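Local coordinates for protein structure-specific endonuclease subunit SLX4 (Thielavia terrestris, PDB 6SEI) that probably serves as the regulatory subunit of the SLX1-SLX4 structure-specific endonuclease, which cuts branched DNA during repair and recombination, at residues 42-46 / 47-51; 57-61 / 62-66. All coordinates share one frame; numbering follows the deposited sequence.

How the contacts relate
A helix end and a helix kink, separated by only a few residues of chain, illustrate how a small helical domain can use both the close of a helix and a break within one. Contact 1 (42-46 / 47-51) closes helix 41-46 and leads into strand 51-52, which pairs in parallel with 90-91; contact 2 (57-61 / 62-66) follows in helix 53-67. Their centres lie about 17 Å apart, on opposite sides of the chain's centre, and their nearest atoms remain about 6 Å apart. Both belong to the C-terminal Slx4 endonuclease family region. Contact 1 faces the chain of another protein, whereas contact 2 ends at a calcium ion.

Contact 1 of 2, residues 42-46 / 47-51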
loop_
_atom_site.group_PDB
_atom_site.type_symbol
_atom_site.label_atom_id
_atom_site.label_comp_id
_atom_site.label_asym_id
_atom_site.label_seq_id
_atom_site.Cartn_x
_atom_site.Cartn_y
_atom_site.Cartn_z
ATOM N N HIS B 42 -2.879 -12.042 -45.994
ATOM C CA HIS B 42 -3.937 -12.071 -44.991
ATOM C C HIS B 42 -4.056 -13.450 -44.358
ATOM O O HIS B 42 -4.220 -13.571 -43.139
ATOM C CB HIS B 42 -5.263 -11.651 -45.627
ATOM C CG HIS B 42 -6.395 -11.530 -44.654
ATOM N ND1 HIS B 42 -7.716 -11.615 -45.040
ATOM C CD2 HIS B 42 -6.408 -11.322 -43.316
ATOM C CE1 HIS B 42 -8.493 -11.470 -43.981
ATOM N NE2 HIS B 42 -7.725 -11.290 -42.923
ATOM N N GLU B 43 -3.966 -14.504 -45.170
ATOM C CA GLU B 43 -4.094 -15.853 -44.632
ATOM C C GLU B 43 -2.851 -16.266 -43.856
ATOM O O GLU B 43 -2.936 -17.104 -42.950
ATOM C CB GLU B 43 -4.388 -16.837 -45.763
ATOM C CG GLU B 43 -5.757 -16.626 -46.393
ATOM C CD GLU B 43 -5.919 -17.351 -47.715
ATOM O OE1 GLU B 43 -4.990 -17.283 -48.546
ATOM O OE2 GLU B 43 -6.982 -17.979 -47.926
ATOM N N LYS B 44 -1.692 -15.692 -44.187
ATOM C CA LYS B 44 -0.505 -15.934 -43.375
ATOM C C LYS B 44 -0.687 -15.370 -41.971
ATOM O O LYS B 44 -0.328 -16.018 -40.980
ATOM C CB LYS B 44 0.729 -15.332 -44.050
ATOM C CG LYS B 44 1.173 -16.084 -45.297
ATOM C CD LYS B 44 2.462 -15.520 -45.870
ATOM C CE LYS B 44 3.630 -15.745 -44.926
ATOM N NZ LYS B 44 3.841 -17.191 -44.652
ATOM N N MET B 45 -1.264 -14.171 -41.864
ATOM C CA MET B 45 -1.489 -13.573 -40.554
ATOM C C MET B 45 -2.509 -14.367 -39.751
ATOM O O MET B 45 -2.308 -14.614 -38.557
ATOM C CB MET B 45 -1.938 -12.123 -40.716
ATOM C CG MET B 45 -0.929 -11.271 -41.456
ATOM S SD MET B 45 -1.547 -9.653 -41.939
ATOM C CE MET B 45 -0.249 -9.131 -43.056
ATOM N N LEU B 46 -3.605 -14.785 -40.390
ATOM C CA LEU B 46 -4.622 -15.562 -39.685
ATOM C C LEU B 46 -4.060 -16.869 -39.143
ATOM O O LEU B 46 -4.530 -17.363 -38.112
ATOM C CB LEU B 46 -5.807 -15.839 -40.608
ATOM C CG LEU B 46 -6.620 -14.614 -41.024
ATOM C CD1 LEU B 46 -7.728 -15.010 -41.985
ATOM C CD2 LEU B 46 -7.188 -13.920 -39.800
ATOM N N MET B 47 -3.063 -17.441 -39.812
ATOM C CA MET B 47 -2.426 -18.669 -39.356
ATOM C C MET B 47 -1.189 -18.409 -38.506
ATOM O O MET B 47 -0.446 -19.351 -38.215
ATOM C CB MET B 47 -2.055 -19.546 -40.556
ATOM C CG MET B 47 -3.241 -19.969 -41.407
ATOM S SD MET B 47 -2.778 -21.133 -42.706
ATOM C CE MET B 47 -1.777 -20.078 -43.753
ATOM N N TYR B 48 -0.956 -17.154 -38.113
ATOM C CA TYR B 48 0.184 -16.750 -37.284
ATOM C C TYR B 48 1.528 -17.044 -37.948
ATOM O O TYR B 48 2.516 -17.318 -37.262
ATOM C CB TYR B 48 0.151 -17.401 -35.899
ATOM C CG TYR B 48 -1.172 -17.347 -35.171
ATOM C CD1 TYR B 48 -1.637 -16.163 -34.609
ATOM C CD2 TYR B 48 -1.941 -18.493 -35.017
ATOM C CE1 TYR B 48 -2.846 -16.123 -33.929
ATOM C CE2 TYR B 48 -3.143 -18.463 -34.341
ATOM C CZ TYR B 48 -3.593 -17.281 -33.801
ATOM O OH TYR B 48 -4.795 -17.269 -33.132
ATOM N N ASP B 49 1.593 -16.998 -39.272
ATOM C CA ASP B 49 2.890 -17.007 -39.935
ATOM C C ASP B 49 3.677 -15.780 -39.481
ATOM O O ASP B 49 3.165 -14.656 -39.596
ATOM C CB ASP B 49 2.744 -16.984 -41.457
ATOM C CG ASP B 49 2.285 -18.313 -42.036
ATOM O OD1 ASP B 49 2.437 -19.363 -41.372
ATOM O OD2 ASP B 49 1.774 -18.303 -43.177
ATOM N N PRO B 50 4.886 -15.939 -38.942
ATOM C CA PRO B 50 5.720 -14.761 -38.661
ATOM C C PRO B 50 5.979 -13.975 -39.938
ATOM O O PRO B 50 6.494 -14.508 -40.924
ATOM C CB PRO B 50 7.009 -15.362 -38.089
ATOM C CG PRO B 50 6.596 -16.679 -37.543
ATOM C CD PRO B 50 5.517 -17.183 -38.467
ATOM N N ILE B 51 5.608 -12.697 -39.913
ATOM C CA ILE B 51 5.552 -11.869 -41.113
ATOM C C ILE B 51 6.911 -11.218 -41.335
ATOM O O ILE B 51 7.346 -10.375 -40.546
ATOM C CB ILE B 51 4.445 -10.815 -41.004
ATOM C CG1 ILE B 51 3.083 -11.495 -40.855
ATOM C CG2 ILE B 51 4.458 -9.892 -42.211
ATOM C CD1 ILE B 51 2.788 -12.508 -41.936
#
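K44 and D49 meet twice where helix 41-46 ends, once through the backbone and once through their charged ends. D49 N donates to K44 O at 2.8 Å, and Y48 N reaches M45 O at 2.9 Å. Together with the positive phi of Y48 (61°), these two bonds define a Schellman motif, with Y48 as its C-prime residue. M47 N still reaches back to E43 O, a last bond of helical spacing, and its approach to K44 O is weak.

Beside the Schellman turn, the lysine chain bends at chi3 and chi4, which curls its ammonium back over the aspartate. K44 NZ lies 2.8 Å from D49 OD2 and meets it from above the carboxylate plane, 57° out of it. The M47 chain, bent at chi3, lies along the E43 carbonyl. Farther along the loop, I51 CD1 packs against M45 CG at 3.9 Å, with the two side chains crossing at about a right angle; both also touch L56 of helix 53-67 and V88.

D49 OD1 makes a salt bridge to a basic side chain of the chain of another protein, while L46 O accepts a hydrogen bond from an aromatic side chain of that chain. The D49 carboxylate is thus shared between two positive groups, which would be expected to favour its ionised form and to couple the helix terminus electrostatically to the protein interface.

Contact 2 of 2, residues 57-61 / 62-66; sequences TAWLN and SGQLD. With CA (calcium ion), chain H.
L60 and L65 are joined through the backbone across a kink in helix 53-67, where a wider pi-type turn at 62-64 sets the axes of the two short segments at 56° to each other. L65 N donates to L60 O at 3.0 Å, nearly straight and in the carbonyl plane, a five-residue step characteristic of a pi turn. The backbone bond from S62 N to W59 O is weak.

Two side chains also donate to carbonyls of the preceding turn. S62 OG, beside its own backbone N, turns back to donate to A58 O at 2.8 Å. The amide of Q64 does likewise for the next carbonyl: NE2 reaches W59 O at 3.2 Å, almost straight, with an N-H...acceptor angle of 174°. A bend at chi2 of Q64 brings its CG over one face of the W59 indole, 3.4 Å from the centroid of the six-membered ring, a CH-pi contact; the amide plane stacks at 17° to the ring. Cutting the indole back to an alanine here is likely to leave the methylene and amide of Q64 without the flat surface they lie on, setting that side chain freer to turn even though the backbone acceptor remained. The indole also meets the ring of W41.

On the buried flank L60 CB packs against L65 CG, and L60 extends to I23 and A26 of helix 12-29. N61 and L65 run side by side, while N61 OD1 accepts from V74 N in the following loop. One water bridges the break, accepting from D66 N and weakly from G63 N, and donating weakly to L60 O. Beyond it D66 joins D71 in binding the calcium ion, its OD1 lying 2.6 Å from the metal.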
loop_
_atom_site.group_PDB
_atom_site.type_symbol
_atom_site.label_atom_id
_atom_site.label_comp_id
_atom_site.label_asym_id
_atom_site.label_seq_id
_atom_site.Cartn_x
_atom_site.Cartn_y
_atom_site.Cartn_z
ATOM N N THR B 57 6.163 -5.391 -46.859
ATOM C CA THR B 57 6.421 -4.005 -47.235
ATOM C C THR B 57 6.515 -3.858 -48.748
ATOM O O THR B 57 5.872 -2.982 -49.340
ATOM C CB THR B 57 7.706 -3.514 -46.567
ATOM O OG1 THR B 57 7.684 -3.858 -45.179
ATOM C CG2 THR B 57 7.848 -2.006 -46.713
ATOM N N ALA B 58 7.315 -4.711 -49.391
ATOM C CA ALA B 58 7.460 -4.641 -50.840
ATOM C C ALA B 58 6.141 -4.936 -51.544
ATOM O O ALA B 58 5.824 -4.321 -52.568
ATOM C CB ALA B 58 8.542 -5.616 -51.304
ATOM N N TRP B 59 5.354 -5.867 -50.998
ATOM C CA TRP B 59 4.094 -6.249 -51.630
ATOM C C TRP B 59 3.090 -5.102 -51.617
ATOM O O TRP B 59 2.346 -4.911 -52.585
ATOM C CB TRP B 59 3.517 -7.478 -50.930
ATOM C CG TRP B 59 2.238 -7.980 -51.520
ATOM C CD1 TRP B 59 2.096 -8.730 -52.650
ATOM C CD2 TRP B 59 0.916 -7.783 -51.000
ATOM N NE1 TRP B 59 0.766 -9.009 -52.871
ATOM C CE2 TRP B 59 0.022 -8.438 -51.873
ATOM C CE3 TRP B 59 0.400 -7.114 -49.886
ATOM C CZ2 TRP B 59 -1.356 -8.446 -51.665
ATOM C CZ3 TRP B 59 -0.971 -7.121 -49.681
ATOM C CH2 TRP B 59 -1.832 -7.787 -50.564
ATOM N N LEU B 60 3.052 -4.332 -50.527
ATOM C CA LEU B 60 2.104 -3.225 -50.433
ATOM C C LEU B 60 2.448 -2.104 -51.406
ATOM O O LEU B 60 1.546 -1.441 -51.931
ATOM C CB LEU B 60 2.063 -2.690 -49.003
ATOM C CG LEU B 60 1.488 -3.612 -47.925
ATOM C CD1 LEU B 60 2.024 -3.233 -46.555
ATOM C CD2 LEU B 60 -0.032 -3.573 -47.929
ATOM N N ASN B 61 3.733 -1.879 -51.660
ATOM C CA ASN B 61 4.171 -0.813 -52.550
ATOM C C ASN B 61 4.247 -1.248 -54.006
ATOM O O ASN B 61 4.637 -0.442 -54.857
ATOM C CB ASN B 61 5.535 -0.281 -52.099
ATOM C CG ASN B 61 5.496 0.306 -50.706
ATOM O OD1 ASN B 61 4.547 0.999 -50.338
ATOM N ND2 ASN B 61 6.531 0.029 -49.918
ATOM N N SER B 62 3.889 -2.497 -54.314
ATOM C CA SER B 62 3.905 -3.016 -55.676
ATOM C C SER B 62 2.526 -2.976 -56.328
ATOM O O SER B 62 2.200 -3.843 -57.146
ATOM C CB SER B 62 4.454 -4.442 -55.693
ATOM O OG SER B 62 5.823 -4.473 -55.339
ATOM N N GLY B 63 1.707 -1.989 -55.977
ATOM C CA GLY B 63 0.384 -1.822 -56.550
ATOM C C GLY B 63 -0.757 -1.950 -55.566
ATOM O O GLY B 63 -1.881 -1.544 -55.891
ATOM N N GLN B 64 -0.520 -2.479 -54.365
ATOM C CA GLN B 64 -1.617 -2.772 -53.449
ATOM C C GLN B 64 -2.204 -1.500 -52.849
ATOM O O GLN B 64 -3.426 -1.309 -52.849
ATOM C CB GLN B 64 -1.134 -3.711 -52.349
ATOM C CG GLN B 64 -1.500 -5.152 -52.580
ATOM C CD GLN B 64 -1.343 -5.581 -54.024
ATOM O OE1 GLN B 64 -2.330 -5.790 -54.736
ATOM N NE2 GLN B 64 -0.097 -5.716 -54.468
ATOM N N LEU B 65 -1.349 -0.627 -52.308
ATOM C CA LEU B 65 -1.837 0.629 -51.752
ATOM C C LEU B 65 -2.515 1.468 -52.825
ATOM O O LEU B 65 -3.558 2.083 -52.578
ATOM C CB LEU B 65 -0.685 1.402 -51.109
ATOM C CG LEU B 65 0.002 0.720 -49.924
ATOM C CD1 LEU B 65 1.284 1.443 -49.547
ATOM C CD2 LEU B 65 -0.943 0.643 -48.736
ATOM N N ASP B 66 -1.932 1.498 -54.026
ATOM C CA ASP B 66 -2.552 2.192 -55.149
ATOM C C ASP B 66 -3.909 1.588 -55.484
ATOM O O ASP B 66 -4.842 2.303 -55.866
ATOM C CB ASP B 66 -1.621 2.135 -56.360
ATOM C CG ASP B 66 -2.000 3.124 -57.442
ATOM O OD1 ASP B 66 -2.730 4.093 -57.142
ATOM O OD2 ASP B 66 -1.563 2.926 -58.596
HETATM CA CA CA H . -3.657 6.436 -57.726
HETATM O O HOH W 1 0.660 0.650 -54.410
HETATM O O HOH W 2 -1.890 5.742 -59.097
#